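Local coordinates for catalase (PDB 4B7H), which catalyses the breakdown of hydrogen peroxide to water and oxygen at a haem iron, where nitric oxide binds as an inhibitor, at residues Gln114-Pro117 with Asp118-Asp122; Glu257-Tyr260 with Asn261-Asn265. One frame throughout, in Å; residues are numbered along the deposited sequence.

Contact 1. Residues Gln114-Pro117 with Asp118-Asp122; sequences QGSP and DTWRD
The backbone O of Ser116 and the carboxylate OD1 of Asp118, 4.6 Å apart on either side of Pro117, both grip NZ of Lys72, the first as a hydrogen-bond acceptor and the second through a salt bridge. Between them the chain enters a type I beta turn running from Pro117 to Trp120, part of the loop that joins strands 100-108 and 125-132, antiparallel neighbours in the catalase beta-barrel. The other oxygen of the carboxylate, OD2 of Asp118, accepts a hydrogen bond from the backbone N of Arg256 and a weak one from that of Gln255, in the first turn of helix 254-264. The lysine and the helix start would be expected to stabilise the negative charge of this buried side chain.

Across the turn, the indole of Trp120 folds back over Pro117, the first residue of the turn, and Ser116 just before it. With CG anti to the carbonyl carbon (chi1 -84°) and the second torsion near zero (chi2 -2°), the ring system is turned so that one face meets the proline ring. Pro117 CD lies over the five-membered ring, 3.6 Å from its centroid, and comes within 3.4 Å of CE2. Ser116 CB, whose hydroxyl is engaged with the backbone O of Glu113, covers the six-membered ring more loosely, 4.2 Å from that centroid. Both are CH-pi contacts, and both carbons are bonded to an electronegative atom, which should make their hydrogens slightly more positive and the contact more favourable. Over this face, the proline ring slants across the pyrrole side of the indole, with CG 3.4 Å from Trp120 NE1 and CB 3.9 Å from CD1.

Contact 2. Residues Glu257-Tyr260 with Asn261-Asn265; sequences EDLY and NAIEN
With CG of Tyr260 anti to its own N (chi1 161°) and CG of Glu264 anti to the carbonyl carbon (chi1 -75°), the glutamate CG is set over one face of the phenol ring. These residues lie four apart on helix 254-264, and CG of Glu264 sits 3.6 Å from the Tyr260 ring centroid in a CH-pi contact. A bend at the second torsion of Glu264 carries the carboxylate beyond the ring's rim, its plane turned only 15° from that of the ring. Asn261 approaches the same ring obliquely, its OD1 3.2 Å from Tyr260 CD2, while its ND2 lies 3.5 Å from Glu257 CG, where the two side chains run alongside each other.

Beneath these side chains the i to i+4 hydrogen bonds of the helix are regular: Asn261 N to Glu257 O and Glu264 N to Tyr260 O are each 2.9 Å. On another side of the helix Leu259 CD1 meets Ile263 CD1 at 4.0 Å, an apolar pair that points one way.

Tyr260 OH hydrogen-bonds to Lys167 NZ of the second subunit, and Asp258 forms a salt bridge with Arg204. The apolar pair rests instead on strand 73-82 of the same chain, Leu259 against His74 and Ile263 against Ala76.

How the contacts relate
Contact 1 and contact 2 have centres 18 Å apart, and their nearest atoms come within about 5 Å without touching. One link between them is Asp118, which also bonds Ala252 through its backbone, just before helix 254-264. Strand 73-82 is a second route: the helix lies on it, and Lys72, held by contact 1, just precedes it. The same segment of chain leads back to His70, which lines the nitric oxide pocket. Neither contact belongs to that pocket: the side chains of Asp118 and Leu259 lie about 12 and 11 Å, respectively, from a bound haem, too far for contact. Both contacts also touch the second subunit.

Contact 1. Residues Gln114-Pro117 with Asp118-Asp122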
# COMPACT_ATOMS: atom_id res chain seq x y z
N GLN A 114 0.31 -11.36 -16.49
CA GLN A 114 1.40 -12.18 -15.98
C GLN A 114 1.49 -13.63 -16.44
O GLN A 114 2.58 -14.19 -16.47
CB GLN A 114 1.33 -12.21 -14.47
CG GLN A 114 2.38 -11.38 -13.81
CD GLN A 114 2.51 -11.74 -12.35
OE1 GLN A 114 1.53 -11.74 -11.62
NE2 GLN A 114 3.72 -12.08 -11.93
N GLY A 115 0.35 -14.25 -16.74
CA GLY A 115 0.36 -15.67 -17.03
C GLY A 115 0.17 -15.97 -18.49
O GLY A 115 0.07 -17.14 -18.89
N SER A 116 0.14 -14.91 -19.30
CA SER A 116 -0.28 -14.96 -20.71
C SER A 116 0.88 -15.40 -21.60
O SER A 116 2.03 -15.35 -21.18
CB SER A 116 -0.83 -13.60 -21.19
OG SER A 116 0.17 -12.61 -21.23
N PRO A 117 0.59 -15.87 -22.82
CA PRO A 117 1.66 -16.43 -23.65
C PRO A 117 2.66 -15.42 -24.23
O PRO A 117 2.29 -14.33 -24.68
CB PRO A 117 0.90 -17.10 -24.81
CG PRO A 117 -0.48 -17.31 -24.28
CD PRO A 117 -0.74 -16.12 -23.41
N ASP A 118 3.93 -15.83 -24.27
CA ASP A 118 4.98 -15.05 -24.88
C ASP A 118 4.75 -14.84 -26.38
O ASP A 118 5.26 -13.87 -26.96
CB ASP A 118 6.32 -15.76 -24.74
CG ASP A 118 6.84 -15.82 -23.31
OD1 ASP A 118 6.40 -15.04 -22.44
OD2 ASP A 118 7.73 -16.65 -23.07
N THR A 119 4.00 -15.75 -27.02
CA THR A 119 3.90 -15.72 -28.48
C THR A 119 2.53 -15.29 -29.03
O THR A 119 2.20 -15.56 -30.19
CB THR A 119 4.35 -17.05 -29.14
OG1 THR A 119 3.53 -18.13 -28.68
CG2 THR A 119 5.79 -17.35 -28.77
N TRP A 120 1.74 -14.60 -28.21
CA TRP A 120 0.64 -13.82 -28.76
C TRP A 120 1.26 -12.79 -29.71
O TRP A 120 2.36 -12.29 -29.44
CB TRP A 120 -0.12 -13.08 -27.66
CG TRP A 120 -1.17 -13.87 -26.96
CD1 TRP A 120 -1.53 -15.16 -27.22
CD2 TRP A 120 -2.00 -13.42 -25.89
NE1 TRP A 120 -2.54 -15.55 -26.37
CE2 TRP A 120 -2.84 -14.50 -25.54
CE3 TRP A 120 -2.11 -12.22 -25.19
CZ2 TRP A 120 -3.78 -14.41 -24.51
CZ3 TRP A 120 -3.05 -12.13 -24.16
CH2 TRP A 120 -3.87 -13.22 -23.84
N ARG A 121 0.58 -12.46 -30.80
CA ARG A 121 1.02 -11.35 -31.66
C ARG A 121 1.05 -10.08 -30.83
O ARG A 121 0.06 -9.72 -30.19
CB ARG A 121 0.11 -11.16 -32.88
CG ARG A 121 0.57 -9.98 -33.77
CD ARG A 121 -0.28 -9.77 -35.03
NE ARG A 121 -0.31 -11.00 -35.81
CZ ARG A 121 0.67 -11.41 -36.61
NH1 ARG A 121 1.75 -10.66 -36.82
NH2 ARG A 121 0.56 -12.58 -37.24
N ASP A 122 2.19 -9.40 -30.83
CA ASP A 122 2.36 -8.21 -30.02
C ASP A 122 3.70 -7.59 -30.33
O ASP A 122 4.60 -8.27 -30.85
CB ASP A 122 2.33 -8.56 -28.52
CG ASP A 122 1.66 -7.49 -27.68
OD1 ASP A 122 1.40 -6.38 -28.19
OD2 ASP A 122 1.40 -7.77 -26.48

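Contact 2. Residues Glu257-Tyr260 with Asn261-Asn265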
# COMPACT_ATOMS: atom_id res chain seq x y z
N GLU A 257 11.60 -19.55 -21.48
CA GLU A 257 12.35 -20.79 -21.38
C GLU A 257 13.51 -20.82 -22.36
O GLU A 257 14.60 -21.29 -22.03
CB GLU A 257 11.41 -21.98 -21.59
CG GLU A 257 12.07 -23.34 -21.37
CD GLU A 257 11.09 -24.42 -20.96
OE1 GLU A 257 9.86 -24.20 -21.05
OE2 GLU A 257 11.55 -25.50 -20.54
N ASP A 258 13.28 -20.33 -23.58
CA ASP A 258 14.35 -20.30 -24.57
C ASP A 258 15.56 -19.49 -24.10
O ASP A 258 16.71 -19.92 -24.27
CB ASP A 258 13.85 -19.73 -25.89
CG ASP A 258 14.98 -19.42 -26.85
OD1 ASP A 258 15.39 -20.33 -27.61
OD2 ASP A 258 15.48 -18.27 -26.84
N LEU A 259 15.31 -18.32 -23.52
CA LEU A 259 16.43 -17.47 -23.11
C LEU A 259 17.18 -18.09 -21.93
O LEU A 259 18.43 -18.10 -21.92
CB LEU A 259 15.96 -16.04 -22.79
CG LEU A 259 17.08 -15.07 -22.36
CD1 LEU A 259 18.08 -14.85 -23.49
CD2 LEU A 259 16.50 -13.76 -21.88
N TYR A 260 16.44 -18.64 -20.96
CA TYR A 260 17.05 -19.32 -19.82
C TYR A 260 17.95 -20.46 -20.31
O TYR A 260 19.10 -20.58 -19.90
CB TYR A 260 15.97 -19.87 -18.87
CG TYR A 260 16.49 -20.95 -17.92
CD1 TYR A 260 17.20 -20.62 -16.78
CD2 TYR A 260 16.27 -22.30 -18.18
CE1 TYR A 260 17.69 -21.59 -15.91
CE2 TYR A 260 16.76 -23.29 -17.34
CZ TYR A 260 17.46 -22.93 -16.20
OH TYR A 260 17.94 -23.90 -15.35
N ASN A 261 17.40 -21.30 -21.18
CA ASN A 261 18.13 -22.45 -21.69
C ASN A 261 19.36 -22.05 -22.50
O ASN A 261 20.42 -22.65 -22.36
CB ASN A 261 17.21 -23.34 -22.53
CG ASN A 261 16.25 -24.17 -21.70
OD1 ASN A 261 16.51 -24.45 -20.53
ND2 ASN A 261 15.15 -24.58 -22.31
N ALA A 262 19.22 -21.02 -23.34
CA ALA A 262 20.34 -20.58 -24.17
C ALA A 262 21.52 -20.17 -23.29
O ALA A 262 22.67 -20.57 -23.52
CB ALA A 262 19.93 -19.42 -25.06
N ILE A 263 21.23 -19.39 -22.26
CA ILE A 263 22.29 -18.92 -21.39
C ILE A 263 22.88 -20.06 -20.54
O ILE A 263 24.10 -20.14 -20.36
CB ILE A 263 21.84 -17.73 -20.53
CG1 ILE A 263 21.57 -16.54 -21.45
CG2 ILE A 263 22.88 -17.37 -19.48
CD1 ILE A 263 20.98 -15.36 -20.76
N GLU A 264 22.02 -20.95 -20.05
CA GLU A 264 22.48 -22.11 -19.28
C GLU A 264 23.41 -23.00 -20.10
O GLU A 264 24.36 -23.59 -19.57
CB GLU A 264 21.29 -22.93 -18.77
CG GLU A 264 20.55 -22.31 -17.61
CD GLU A 264 21.43 -22.13 -16.38
OE1 GLU A 264 22.04 -23.13 -15.94
OE2 GLU A 264 21.52 -20.99 -15.86
N ASN A 265 23.15 -23.06 -21.41
CA ASN A 265 23.91 -23.92 -22.31
C ASN A 265 25.14 -23.23 -22.89
O ASN A 265 25.88 -23.82 -23.67
CB ASN A 265 23.02 -24.43 -23.45
CG ASN A 265 21.91 -25.33 -22.95
OD1 ASN A 265 22.01 -25.94 -21.89
ND2 ASN A 265 20.84 -25.43 -23.74